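PDB 6IV9: Cas13d from uncultured Ruminococcus sp, which binds a CRISPR RNA and, through its two HEPN domains, probably directs both maturation of that RNA and cleavage of target RNA. Local coordinates for residues 186-190 with 508-513; 180-185 with 746-751; 634-639 with 735-739. The protein carries 2 engineered substitutions. All blocks are in the same frame, centred on the assembly; numbering follows the deposited sequence.

Contact 1 of 3, residues 186-190 with 508-513; sequences YVTNI and FLDGKE. With nucleotides of chain B.
How a helix receives the loop leading into another helix is well illustrated here. Residues 186-190 are helical within helix 168-197; Leu509 and Asp510 are non-helical, Leu509 extended and Asp510 the N-cap of helix 511-535. The register runs in opposite senses, CA atoms lying 6.4 Å apart for Ile190 and Phe508 and 8.1 Å for Tyr186 and Glu513. Leu509, in its mt rotamer, supplies the bump: its CD2 fills the hollow between Tyr186 CD1 and Ile190 CG1, 4.0 Å from each. Ile190 CG1 also meets Phe508 CB at 3.8 Å, while its CG2 makes an off-centre CH-pi contact with the Phe508 ring. Tyr186 CE1 rests 3.7 Å from Glu513 CB. In a capping box, Asp510 N donates to Glu513 OE1 (3.0 Å), Lys512 N to Asp510 OD2 (3.2 Å). Lys512 NZ donates a hydrogen bond to OP2 of G36 of chain B (2.9 Å), placing this helix start on the crRNA backbone. No hydrogen bond crosses between the segments, so apolar fit joins them, while Glu513, besides capping, has further polar partners in Tyr638 and Lys637.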
loop_
_atom_site.group_PDB
_atom_site.type_symbol
_atom_site.label_atom_id
_atom_site.label_comp_id
_atom_site.label_asym_id
_atom_site.label_seq_id
_atom_site.Cartn_x
_atom_site.Cartn_y
_atom_site.Cartn_z
ATOM N N TYR A 186 -6.375 4.383 -1.421
ATOM C CA TYR A 186 -6.191 3.828 -2.787
ATOM C C TYR A 186 -7.258 4.275 -3.784
ATOM O O TYR A 186 -6.903 4.558 -4.885
ATOM C CB TYR A 186 -5.777 2.357 -2.746
ATOM C CG TYR A 186 -4.395 2.264 -2.179
ATOM C CD1 TYR A 186 -3.304 2.670 -2.916
ATOM C CD2 TYR A 186 -4.200 1.923 -0.864
ATOM C CE1 TYR A 186 -2.035 2.660 -2.380
ATOM C CE2 TYR A 186 -2.935 1.884 -0.316
ATOM C CZ TYR A 186 -1.850 2.262 -1.071
ATOM O OH TYR A 186 -0.615 2.265 -0.520
ATOM N N VAL A 187 -8.527 4.298 -3.403
ATOM C CA VAL A 187 -9.544 4.779 -4.380
ATOM C C VAL A 187 -9.291 6.254 -4.692
ATOM O O VAL A 187 -9.489 6.652 -5.804
ATOM C CB VAL A 187 -10.999 4.502 -3.975
ATOM C CG1 VAL A 187 -11.266 3.017 -3.881
ATOM C CG2 VAL A 187 -11.396 5.219 -2.715
ATOM N N THR A 188 -8.880 7.025 -3.699
ATOM C CA THR A 188 -8.615 8.449 -3.974
ATOM C C THR A 188 -7.484 8.545 -5.000
ATOM O O THR A 188 -7.612 9.278 -5.941
ATOM C CB THR A 188 -8.275 9.210 -2.690
ATOM O OG1 THR A 188 -9.422 9.231 -1.858
ATOM C CG2 THR A 188 -7.834 10.628 -2.967
ATOM N N ASN A 189 -6.425 7.780 -4.807
ATOM C CA ASN A 189 -5.285 7.810 -5.750
ATOM C C ASN A 189 -5.714 7.316 -7.137
ATOM O O ASN A 189 -5.311 7.908 -8.101
ATOM C CB ASN A 189 -4.118 6.982 -5.227
ATOM C CG ASN A 189 -3.454 7.618 -4.033
ATOM O OD1 ASN A 189 -3.756 8.732 -3.693
ATOM N ND2 ASN A 189 -2.548 6.908 -3.404
ATOM N N ILE A 190 -6.464 6.226 -7.202
ATOM C CA ILE A 190 -6.877 5.661 -8.520
ATOM C C ILE A 190 -7.763 6.660 -9.273
ATOM O O ILE A 190 -7.549 6.875 -10.431
ATOM C CB ILE A 190 -7.592 4.311 -8.333
ATOM C CG1 ILE A 190 -6.669 3.255 -7.730
ATOM C CG2 ILE A 190 -8.203 3.875 -9.649
ATOM C CD1 ILE A 190 -7.360 1.986 -7.332
ATOM N N PHE A 508 -4.506 -0.919 -11.326
ATOM C CA PHE A 508 -4.245 0.534 -11.248
ATOM C C PHE A 508 -3.084 0.848 -10.305
ATOM O O PHE A 508 -2.756 2.001 -10.193
ATOM C CB PHE A 508 -5.516 1.225 -10.776
ATOM C CG PHE A 508 -6.716 0.948 -11.640
ATOM C CD1 PHE A 508 -6.764 1.407 -12.942
ATOM C CD2 PHE A 508 -7.781 0.217 -11.162
ATOM C CE1 PHE A 508 -7.859 1.143 -13.748
ATOM C CE2 PHE A 508 -8.872 -0.042 -11.967
ATOM C CZ PHE A 508 -8.916 0.427 -13.251
ATOM N N LEU A 509 -2.452 -0.167 -9.734
ATOM C CA LEU A 509 -1.440 0.074 -8.679
ATOM C C LEU A 509 -0.046 -0.432 -9.040
ATOM O O LEU A 509 0.085 -1.384 -9.758
ATOM C CB LEU A 509 -1.901 -0.627 -7.398
ATOM C CG LEU A 509 -3.265 -0.222 -6.858
ATOM C CD1 LEU A 509 -3.587 -0.978 -5.596
ATOM C CD2 LEU A 509 -3.339 1.266 -6.618
ATOM N N ASP A 510 0.940 0.241 -8.470
ATOM C CA ASP A 510 2.379 -0.094 -8.542
ATOM C C ASP A 510 2.637 -1.250 -7.559
ATOM O O ASP A 510 1.844 -1.426 -6.655
ATOM C CB ASP A 510 3.145 1.184 -8.199
ATOM C CG ASP A 510 4.650 1.090 -8.204
ATOM O OD1 ASP A 510 5.234 1.189 -9.275
ATOM O OD2 ASP A 510 5.200 0.862 -7.140
ATOM N N GLY A 511 3.773 -1.918 -7.672
ATOM C CA GLY A 511 4.052 -3.047 -6.775
ATOM C C GLY A 511 4.047 -2.620 -5.320
ATOM O O GLY A 511 3.574 -3.373 -4.505
ATOM N N LYS A 512 4.595 -1.452 -5.008
ATOM C CA LYS A 512 4.604 -0.981 -3.605
ATOM C C LYS A 512 3.180 -0.717 -3.123
ATOM O O LYS A 512 2.900 -0.957 -1.982
ATOM C CB LYS A 512 5.516 0.234 -3.461
ATOM C CG LYS A 512 6.979 -0.146 -3.406
ATOM C CD LYS A 512 7.910 0.996 -3.335
ATOM C CE LYS A 512 9.343 0.532 -3.342
ATOM N NZ LYS A 512 9.571 -0.585 -2.407
ATOM N N GLU A 513 2.362 -0.137 -3.983
ATOM C CA GLU A 513 0.956 0.153 -3.642
ATOM C C GLU A 513 0.224 -1.173 -3.417
ATOM O O GLU A 513 -0.543 -1.269 -2.494
ATOM C CB GLU A 513 0.326 1.007 -4.737
ATOM C CG GLU A 513 0.868 2.415 -4.817
ATOM C CD GLU A 513 0.265 3.226 -5.947
ATOM O OE1 GLU A 513 0.258 2.741 -7.051
ATOM O OE2 GLU A 513 -0.195 4.312 -5.683
ATOM P P G B 36 8.494 2.363 0.145
ATOM O OP1 G B 36 8.053 3.205 -1.010
ATOM O OP2 G B 36 9.376 1.176 -0.127
ATOM O "O5'" G B 36 9.302 3.122 1.255
ATOM C "C5'" G B 36 8.800 4.369 1.754
ATOM C "C4'" G B 36 9.616 4.818 2.940
ATOM O "O4'" G B 36 9.508 3.853 3.995
ATOM C "C3'" G B 36 11.109 4.970 2.677
ATOM O "O3'" G B 36 11.469 6.269 2.225
ATOM C "C2'" G B 36 11.729 4.683 4.024
ATOM O "O2'" G B 36 11.653 5.810 4.880
ATOM C "C1'" G B 36 10.745 3.685 4.625
ATOM N N9 G B 36 11.185 2.325 4.443
ATOM C C8 G B 36 11.141 1.568 3.299
ATOM N N7 G B 36 11.664 0.383 3.455
ATOM C C5 G B 36 12.112 0.381 4.761
ATOM C C6 G B 36 12.760 -0.630 5.497
ATOM O O6 G B 36 13.082 -1.762 5.126
ATOM N N1 G B 36 13.010 -0.229 6.799
ATOM C C2 G B 36 12.686 0.994 7.320
ATOM N N2 G B 36 13.001 1.192 8.597
ATOM N N3 G B 36 12.084 1.950 6.643
ATOM C C4 G B 36 11.831 1.577 5.378
ATOM P P U B 38 12.110 2.487 -3.839
ATOM O OP1 U B 38 11.092 3.483 -3.754
ATOM O OP2 U B 38 11.935 1.264 -4.578
ATOM O "O5'" U B 38 13.366 3.261 -4.434
ATOM C "C5'" U B 38 14.483 2.542 -4.798
ATOM C "C4'" U B 38 15.653 3.488 -4.967
ATOM O "O4'" U B 38 15.839 4.216 -3.731
ATOM C "C3'" U B 38 16.950 2.732 -5.171
ATOM O "O3'" U B 38 17.100 2.518 -6.577
ATOM C "C2'" U B 38 17.995 3.684 -4.592
ATOM O "O2'" U B 38 18.312 4.731 -5.481
ATOM C "C1'" U B 38 17.224 4.316 -3.443
ATOM N N1 U B 38 17.492 3.687 -2.148
ATOM C C2 U B 38 17.419 4.507 -1.034
ATOM O O2 U B 38 17.154 5.702 -1.112
ATOM N N3 U B 38 17.643 3.871 0.170
ATOM C C4 U B 38 17.906 2.515 0.366
ATOM O O4 U B 38 18.075 2.077 1.515
ATOM C C5 U B 38 17.906 1.728 -0.842
ATOM C C6 U B 38 17.707 2.331 -2.028
ATOM P P A B 37 11.944 6.555 0.747
ATOM O OP1 A B 37 12.643 7.827 0.725
ATOM O OP2 A B 37 10.786 6.437 -0.214
ATOM O "O5'" A B 37 12.993 5.392 0.432
ATOM C "C5'" A B 37 13.488 5.289 -0.928
ATOM C "C4'" A B 37 13.735 3.856 -1.341
ATOM O "O4'" A B 37 14.719 3.286 -0.450
ATOM C "C3'" A B 37 12.502 2.955 -1.293
ATOM O "O3'" A B 37 12.566 2.045 -2.390
ATOM C "C2'" A B 37 12.656 2.210 0.028
ATOM O "O2'" A B 37 12.066 0.926 0.063
ATOM C "C1'" A B 37 14.179 2.118 0.174
ATOM N N9 A B 37 14.589 2.165 1.564
ATOM C C8 A B 37 14.646 3.272 2.378
ATOM N N7 A B 37 15.083 3.011 3.585
ATOM C C5 A B 37 15.273 1.638 3.580
ATOM C C6 A B 37 15.707 0.744 4.565
ATOM N N6 A B 37 16.013 1.117 5.802
ATOM N N1 A B 37 15.798 -0.565 4.234
ATOM C C2 A B 37 15.513 -0.931 2.986
ATOM N N3 A B 37 15.079 -0.187 1.973
ATOM C C4 A B 37 15.010 1.110 2.333
#

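Contact 2 of 3, residues 180-185 with 746-751; sequences EKILAV and VIAIHC. With nucleotides of chain B.
Two long helices that cross obliquely can share one small patch of complementary side chains, and residues 180-185 and 746-751 are such a case. Both segments are helical throughout, belonging to helices 168-197 and 713-760; their axes approach to 9.0 Å, with 124° between the N-to-C directions. CA atoms pair as Val185 with Val746 (6.0 Å), Lys181 with Ile747 (5.8 Å) and Ala184 with His750 (6.7 Å). Val746 comes first, its CG1 lying 3.7 Å from Ala184 O and 4.0 Å from Val185 CA. Ile747 then presses CG1 against Val185 CG2 at a tight 3.4 Å, and its CG2 reaches Lys181 CD at 3.8 Å. One turn on, His750 (chi1 t) lies against the helix backbone: ND1 is 3.8 Å from Ala184 CB, NE2 is 3.9 Å from Lys181 N, and Glu180 O sits over one ring face. The imidazole ND1 is hydrogen-bonded to Val291. Cys751 closes the patch, SG 4.1 Å from Lys181 CD. Beyond its aliphatic stem, Lys181 carries NZ to successive phosphates of chain B, hydrogen-bonding A27 OP2 at 3.1 Å and A28 OP1 at 3.0 Å. A buried helix crossing that ends in a lysine on the RNA backbone is consistent with an interface between the two HEPN domains that also binds crRNA.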
loop_
_atom_site.group_PDB
_atom_site.type_symbol
_atom_site.label_atom_id
_atom_site.label_comp_id
_atom_site.label_asym_id
_atom_site.label_seq_id
_atom_site.Cartn_x
_atom_site.Cartn_y
_atom_site.Cartn_z
ATOM N N GLU A 180 -11.391 0.252 5.814
ATOM C CA GLU A 180 -11.992 1.405 5.108
ATOM C C GLU A 180 -10.965 2.531 4.947
ATOM O O GLU A 180 -10.977 3.136 3.920
ATOM C CB GLU A 180 -13.369 1.743 5.668
ATOM C CG GLU A 180 -14.320 0.578 5.512
ATOM C CD GLU A 180 -15.705 0.758 6.100
ATOM O OE1 GLU A 180 -16.078 1.880 6.322
ATOM O OE2 GLU A 180 -16.361 -0.233 6.347
ATOM N N LYS A 181 -10.109 2.760 5.943
ATOM C CA LYS A 181 -9.116 3.860 5.838
ATOM C C LYS A 181 -8.181 3.584 4.667
ATOM O O LYS A 181 -7.940 4.478 3.908
ATOM C CB LYS A 181 -8.136 3.902 7.016
ATOM C CG LYS A 181 -8.684 4.240 8.380
ATOM C CD LYS A 181 -7.658 4.748 9.355
ATOM C CE LYS A 181 -6.451 3.881 9.599
ATOM N NZ LYS A 181 -5.893 4.131 10.950
ATOM N N ILE A 182 -7.670 2.365 4.575
ATOM C CA ILE A 182 -6.722 2.028 3.476
ATOM C C ILE A 182 -7.425 2.072 2.115
ATOM O O ILE A 182 -6.827 2.509 1.179
ATOM C CB ILE A 182 -5.906 0.752 3.745
ATOM C CG1 ILE A 182 -4.624 0.747 2.918
ATOM C CG2 ILE A 182 -6.713 -0.497 3.513
ATOM C CD1 ILE A 182 -3.561 1.647 3.445
ATOM N N LEU A 183 -8.666 1.620 2.029
ATOM C CA LEU A 183 -9.397 1.679 0.740
ATOM C C LEU A 183 -9.606 3.142 0.337
ATOM O O LEU A 183 -9.531 3.423 -0.825
ATOM C CB LEU A 183 -10.721 0.930 0.847
ATOM C CG LEU A 183 -10.598 -0.584 0.839
ATOM C CD1 LEU A 183 -11.935 -1.223 1.140
ATOM C CD2 LEU A 183 -10.041 -1.071 -0.481
ATOM N N ALA A 184 -9.848 4.012 1.312
ATOM C CA ALA A 184 -10.057 5.444 1.025
ATOM C C ALA A 184 -8.795 6.026 0.374
ATOM O O ALA A 184 -8.913 6.805 -0.544
ATOM C CB ALA A 184 -10.406 6.172 2.284
ATOM N N VAL A 185 -7.627 5.645 0.864
ATOM C CA VAL A 185 -6.372 6.159 0.260
ATOM C C VAL A 185 -6.250 5.681 -1.191
ATOM O O VAL A 185 -6.055 6.485 -2.046
ATOM C CB VAL A 185 -5.167 5.643 1.062
ATOM C CG1 VAL A 185 -3.878 5.832 0.298
ATOM C CG2 VAL A 185 -5.080 6.250 2.444
ATOM N N VAL A 746 -5.634 12.275 3.335
ATOM C CA VAL A 746 -6.830 11.580 2.796
ATOM C C VAL A 746 -7.440 10.749 3.926
ATOM O O VAL A 746 -8.618 10.777 4.075
ATOM C CB VAL A 746 -6.479 10.703 1.588
ATOM C CG1 VAL A 746 -7.675 9.875 1.187
ATOM C CG2 VAL A 746 -5.976 11.543 0.424
ATOM N N ILE A 747 -6.609 10.078 4.711
ATOM C CA ILE A 747 -7.131 9.281 5.858
ATOM C C ILE A 747 -7.817 10.249 6.828
ATOM O O ILE A 747 -8.881 9.946 7.305
ATOM C CB ILE A 747 -5.983 8.524 6.545
ATOM C CG1 ILE A 747 -5.404 7.428 5.651
ATOM C CG2 ILE A 747 -6.413 7.998 7.895
ATOM C CD1 ILE A 747 -4.143 6.825 6.181
ATOM N N ALA A 748 -7.211 11.407 7.047
ATOM C CA ALA A 748 -7.798 12.374 7.992
ATOM C C ALA A 748 -9.194 12.807 7.517
ATOM O O ALA A 748 -10.093 12.864 8.336
ATOM C CB ALA A 748 -6.866 13.540 8.141
ATOM N N ILE A 749 -9.358 13.097 6.228
ATOM C CA ILE A 749 -10.680 13.515 5.678
ATOM C C ILE A 749 -11.682 12.364 5.796
ATOM O O ILE A 749 -12.792 12.587 6.225
ATOM C CB ILE A 749 -10.541 13.946 4.207
ATOM C CG1 ILE A 749 -9.774 15.257 4.070
ATOM C CG2 ILE A 749 -11.900 14.013 3.544
ATOM C CD1 ILE A 749 -10.420 16.410 4.747
ATOM N N HIS A 750 -11.258 11.165 5.437
ATOM C CA HIS A 750 -12.164 9.997 5.507
ATOM C C HIS A 750 -12.656 9.818 6.948
ATOM O O HIS A 750 -13.827 9.632 7.139
ATOM C CB HIS A 750 -11.395 8.754 5.064
ATOM C CG HIS A 750 -12.017 7.485 5.520
ATOM N ND1 HIS A 750 -13.064 6.927 4.879
ATOM C CD2 HIS A 750 -11.761 6.692 6.570
ATOM C CE1 HIS A 750 -13.420 5.842 5.495
ATOM N NE2 HIS A 750 -12.646 5.677 6.526
ATOM N N CYS A 751 -11.749 9.895 7.911
ATOM C CA CYS A 751 -12.094 9.730 9.345
ATOM C C CYS A 751 -13.004 10.851 9.854
ATOM O O CYS A 751 -13.880 10.556 10.638
ATOM C CB CYS A 751 -10.833 9.633 10.169
ATOM S SG CYS A 751 -9.977 8.082 9.835
ATOM P P A B 28 -2.507 3.181 11.905
ATOM O OP1 A B 28 -3.677 2.295 11.737
ATOM O OP2 A B 28 -2.593 4.373 12.823
ATOM O "O5'" A B 28 -1.225 2.394 12.454
ATOM C "C5'" A B 28 -0.899 1.022 12.102
ATOM C "C4'" A B 28 -0.024 0.520 13.208
ATOM O "O4'" A B 28 1.201 1.318 13.288
ATOM C "C3'" A B 28 -0.643 0.596 14.607
ATOM O "O3'" A B 28 -0.007 -0.411 15.394
ATOM C "C2'" A B 28 -0.121 1.928 15.145
ATOM O "O2'" A B 28 -0.118 2.036 16.564
ATOM C "C1'" A B 28 1.279 1.983 14.527
ATOM N N9 A B 28 1.779 3.359 14.298
ATOM C C8 A B 28 1.075 4.392 13.738
ATOM N N7 A B 28 1.751 5.512 13.662
ATOM C C5 A B 28 2.988 5.192 14.200
ATOM C C6 A B 28 4.123 5.968 14.473
ATOM N N6 A B 28 4.230 7.249 14.142
ATOM N N1 A B 28 5.179 5.360 15.040
ATOM C C2 A B 28 5.078 4.068 15.367
ATOM N N3 A B 28 4.027 3.253 15.253
ATOM C C4 A B 28 2.997 3.889 14.657
ATOM P P A B 27 -4.283 7.815 11.305
ATOM O OP1 A B 27 -4.580 8.997 10.429
ATOM O OP2 A B 27 -5.423 7.088 11.860
ATOM O "O5'" A B 27 -3.487 6.650 10.616
ATOM C "C5'" A B 27 -2.317 7.017 9.855
ATOM C "C4'" A B 27 -1.715 5.802 9.262
ATOM O "O4'" A B 27 -0.583 6.160 8.470
ATOM C "C3'" A B 27 -1.157 4.812 10.286
ATOM O "O3'" A B 27 -1.988 3.672 10.386
ATOM C "C2'" A B 27 0.204 4.385 9.703
ATOM O "O2'" A B 27 0.336 2.972 9.632
ATOM C "C1'" A B 27 0.181 5.029 8.308
ATOM N N9 A B 27 1.492 5.413 7.813
ATOM C C8 A B 27 2.000 5.032 6.598
ATOM N N7 A B 27 3.233 5.410 6.401
ATOM C C5 A B 27 3.560 6.107 7.558
ATOM C C6 A B 27 4.725 6.787 7.957
ATOM N N6 A B 27 5.833 6.853 7.212
ATOM N N1 A B 27 4.734 7.353 9.188
ATOM C C2 A B 27 3.622 7.285 9.927
ATOM N N3 A B 27 2.451 6.729 9.633
ATOM C C4 A B 27 2.489 6.135 8.428
#

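Contact 3 of 3, residues 634-639 with 735-739; sequences YLIKYA and VKNLV. With nucleotides of chain B.
Aromatic and aliphatic side chains interlock where residues 634-638, the last turn or so of helix 630-638, meet helical residues 735-739. The axes pass 10.8 Å apart at 47°, with CA atoms 7.9 Å apart for Tyr634 and Lys736 and 7.0 Å for Leu635 and Val735. Tyr634, chi1 t, sends its ring across the gap: CE1 is 4.0 Å from Val735 CG1, which lies at the ring edge, and OH reaches Lys736 CA at 3.3 Å and Val739 CB at 3.5 Å. Leu635 CD2 touches Val735 CG2 at 3.5 Å. This is helix-helix packing of a short helix on helix 713-760, probably part of the second HEPN domain, which also holds RNA: Lys736 NZ donates hydrogen bonds to G36 OP1 (2.6 Å) and A37 OP2 (2.7 Å) of chain B, and Asn737 ND2 donates one to that same A37 OP2 (3.2 Å). Tyr638, chi1 m, places CB 4.1 Å from Val735 CG1 and takes Val739 CG2 over a ring face; its OH is hydrogen-bonded to OE2 of Glu513. Ala639, past the helix, sets CB 4.4 Å from Val735 CG2.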
loop_
_atom_site.group_PDB
_atom_site.type_symbol
_atom_site.label_atom_id
_atom_site.label_comp_id
_atom_site.label_asym_id
_atom_site.label_seq_id
_atom_site.Cartn_x
_atom_site.Cartn_y
_atom_site.Cartn_z
ATOM N N TYR A 634 4.649 5.136 -13.044
ATOM C CA TYR A 634 4.167 5.808 -11.819
ATOM C C TYR A 634 4.126 7.323 -12.054
ATOM O O TYR A 634 3.173 7.938 -11.698
ATOM C CB TYR A 634 5.086 5.465 -10.645
ATOM C CG TYR A 634 4.589 5.961 -9.316
ATOM C CD1 TYR A 634 4.810 7.262 -8.916
ATOM C CD2 TYR A 634 3.872 5.143 -8.471
ATOM C CE1 TYR A 634 4.352 7.732 -7.705
ATOM C CE2 TYR A 634 3.398 5.601 -7.258
ATOM C CZ TYR A 634 3.632 6.903 -6.874
ATOM O OH TYR A 634 3.164 7.388 -5.704
ATOM N N LEU A 635 5.169 7.874 -12.661
ATOM C CA LEU A 635 5.236 9.332 -12.906
ATOM C C LEU A 635 4.134 9.774 -13.867
ATOM O O LEU A 635 3.552 10.777 -13.639
ATOM C CB LEU A 635 6.622 9.669 -13.454
ATOM C CG LEU A 635 7.741 9.616 -12.424
ATOM C CD1 LEU A 635 9.099 9.571 -13.093
ATOM C CD2 LEU A 635 7.654 10.803 -11.494
ATOM N N ILE A 636 3.916 9.026 -14.928
ATOM C CA ILE A 636 2.859 9.403 -15.899
ATOM C C ILE A 636 1.485 9.303 -15.243
ATOM O O ILE A 636 0.671 10.126 -15.497
ATOM C CB ILE A 636 2.953 8.549 -17.168
ATOM C CG1 ILE A 636 4.292 8.761 -17.865
ATOM C CG2 ILE A 636 1.794 8.855 -18.081
ATOM C CD1 ILE A 636 4.583 10.192 -18.174
ATOM N N LYS A 637 1.280 8.283 -14.433
ATOM C CA LYS A 637 -0.009 8.035 -13.757
ATOM C C LYS A 637 -0.369 9.195 -12.820
ATOM O O LYS A 637 -1.499 9.641 -12.852
ATOM C CB LYS A 637 0.239 6.788 -12.913
ATOM C CG LYS A 637 -0.944 6.131 -12.253
ATOM C CD LYS A 637 -0.607 4.730 -11.806
ATOM C CE LYS A 637 -0.012 4.650 -10.418
ATOM N NZ LYS A 637 -0.158 3.309 -9.817
ATOM N N TYR A 638 0.588 9.650 -12.023
ATOM C CA TYR A 638 0.302 10.676 -10.994
ATOM C C TYR A 638 0.778 12.075 -11.380
ATOM O O TYR A 638 0.423 13.010 -10.706
ATOM C CB TYR A 638 0.931 10.259 -9.663
ATOM C CG TYR A 638 0.232 9.103 -9.005
ATOM C CD1 TYR A 638 -1.135 9.102 -8.841
ATOM C CD2 TYR A 638 0.926 8.000 -8.568
ATOM C CE1 TYR A 638 -1.794 8.036 -8.258
ATOM C CE2 TYR A 638 0.289 6.934 -7.972
ATOM C CZ TYR A 638 -1.075 6.955 -7.806
ATOM O OH TYR A 638 -1.703 5.906 -7.238
ATOM N N ALA A 639 1.573 12.191 -12.423
ATOM C CA ALA A 639 2.109 13.519 -12.765
ATOM C C ALA A 639 1.970 13.814 -14.259
ATOM O O ALA A 639 1.080 13.305 -14.872
ATOM C CB ALA A 639 3.513 13.673 -12.254
ATOM N N VAL A 735 7.836 12.281 -6.486
ATOM C CA VAL A 735 6.358 12.189 -6.664
ATOM C C VAL A 735 5.769 11.149 -5.703
ATOM O O VAL A 735 4.811 11.463 -5.037
ATOM C CB VAL A 735 5.993 11.907 -8.132
ATOM C CG1 VAL A 735 4.510 11.712 -8.332
ATOM C CG2 VAL A 735 6.521 12.983 -9.056
ATOM N N LYS A 736 6.397 9.987 -5.599
ATOM C CA LYS A 736 5.869 8.920 -4.721
ATOM C C LYS A 736 5.819 9.426 -3.280
ATOM O O LYS A 736 4.830 9.219 -2.646
ATOM C CB LYS A 736 6.761 7.685 -4.779
ATOM C CG LYS A 736 6.364 6.569 -3.834
ATOM C CD LYS A 736 7.474 5.625 -3.546
ATOM C CE LYS A 736 8.501 6.190 -2.604
ATOM N NZ LYS A 736 9.433 5.158 -2.125
ATOM N N ASN A 737 6.856 10.111 -2.829
ATOM C CA ASN A 737 6.860 10.616 -1.436
ATOM C C ASN A 737 5.723 11.619 -1.214
ATOM O O ASN A 737 5.136 11.586 -0.166
ATOM C CB ASN A 737 8.237 11.086 -0.993
ATOM C CG ASN A 737 9.008 9.931 -0.412
ATOM O OD1 ASN A 737 8.753 9.536 0.707
ATOM N ND2 ASN A 737 9.907 9.369 -1.183
ATOM N N LEU A 738 5.479 12.496 -2.175
ATOM C CA LEU A 738 4.389 13.497 -2.065
ATOM C C LEU A 738 3.011 12.824 -2.098
ATOM O O LEU A 738 2.143 13.238 -1.372
ATOM C CB LEU A 738 4.573 14.541 -3.160
ATOM C CG LEU A 738 5.793 15.431 -2.954
ATOM C CD1 LEU A 738 5.999 16.352 -4.139
ATOM C CD2 LEU A 738 5.663 16.215 -1.672
ATOM N N VAL A 739 2.836 11.821 -2.948
ATOM C CA VAL A 739 1.546 11.081 -2.993
ATOM C C VAL A 739 1.337 10.418 -1.626
ATOM O O VAL A 739 0.243 10.450 -1.122
ATOM C CB VAL A 739 1.548 10.045 -4.129
ATOM C CG1 VAL A 739 0.382 9.085 -4.023
ATOM C CG2 VAL A 739 1.587 10.704 -5.490
ATOM P P A B 37 11.944 6.555 0.747
ATOM O OP1 A B 37 12.643 7.827 0.725
ATOM O OP2 A B 37 10.786 6.437 -0.214
ATOM O "O5'" A B 37 12.993 5.392 0.432
ATOM C "C5'" A B 37 13.488 5.289 -0.928
ATOM C "C4'" A B 37 13.735 3.856 -1.341
ATOM O "O4'" A B 37 14.719 3.286 -0.450
ATOM C "C3'" A B 37 12.502 2.955 -1.293
ATOM O "O3'" A B 37 12.566 2.045 -2.390
ATOM C "C2'" A B 37 12.656 2.210 0.028
ATOM O "O2'" A B 37 12.066 0.926 0.063
ATOM C "C1'" A B 37 14.179 2.118 0.174
ATOM N N9 A B 37 14.589 2.165 1.564
ATOM C C8 A B 37 14.646 3.272 2.378
ATOM N N7 A B 37 15.083 3.011 3.585
ATOM C C5 A B 37 15.273 1.638 3.580
ATOM C C6 A B 37 15.707 0.744 4.565
ATOM N N6 A B 37 16.013 1.117 5.802
ATOM N N1 A B 37 15.798 -0.565 4.234
ATOM C C2 A B 37 15.513 -0.931 2.986
ATOM N N3 A B 37 15.079 -0.187 1.973
ATOM C C4 A B 37 15.010 1.110 2.333
ATOM P P G B 36 8.494 2.363 0.145
ATOM O OP1 G B 36 8.053 3.205 -1.010
ATOM O OP2 G B 36 9.376 1.176 -0.127
ATOM O "O5'" G B 36 9.302 3.122 1.255
ATOM C "C5'" G B 36 8.800 4.369 1.754
ATOM C "C4'" G B 36 9.616 4.818 2.940
ATOM O "O4'" G B 36 9.508 3.853 3.995
ATOM C "C3'" G B 36 11.109 4.970 2.677
ATOM O "O3'" G B 36 11.469 6.269 2.225
ATOM C "C2'" G B 36 11.729 4.683 4.024
ATOM O "O2'" G B 36 11.653 5.810 4.880
ATOM C "C1'" G B 36 10.745 3.685 4.625
ATOM N N9 G B 36 11.185 2.325 4.443
ATOM C C8 G B 36 11.141 1.568 3.299
ATOM N N7 G B 36 11.664 0.383 3.455
ATOM C C5 G B 36 12.112 0.381 4.761
ATOM C C6 G B 36 12.760 -0.630 5.497
ATOM O O6 G B 36 13.082 -1.762 5.126
ATOM N N1 G B 36 13.010 -0.229 6.799
ATOM C C2 G B 36 12.686 0.994 7.320
ATOM N N2 G B 36 13.001 1.192 8.597
ATOM N N3 G B 36 12.084 1.950 6.643
ATOM C C4 G B 36 11.831 1.577 5.378
#

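How the contacts relate
All three contacts are buried, and in each a largely apolar join lies beside a lysine that meets crRNA phosphates. Helix 168-197 serves contacts 1 and 2, which touch through Thr188 and Val746; helix 713-760 serves contacts 2 and 3, whose nearest atoms stay about 6 Å apart. Contacts 1 and 3 share no helix but are joined by polar links, a salt bridge from Lys637 NZ to Glu513 OE1 and a probable hydrogen bond between Tyr638 OH and Glu513 OE2. Contact 1, nearest the centre of the chain, adds helix capping; contact 2 uses a histidine against backbone, and contact 3 relies on tyrosines and valines. Contacts 1 and 3 both reach G36, whereas contact 2 binds A27 and A28.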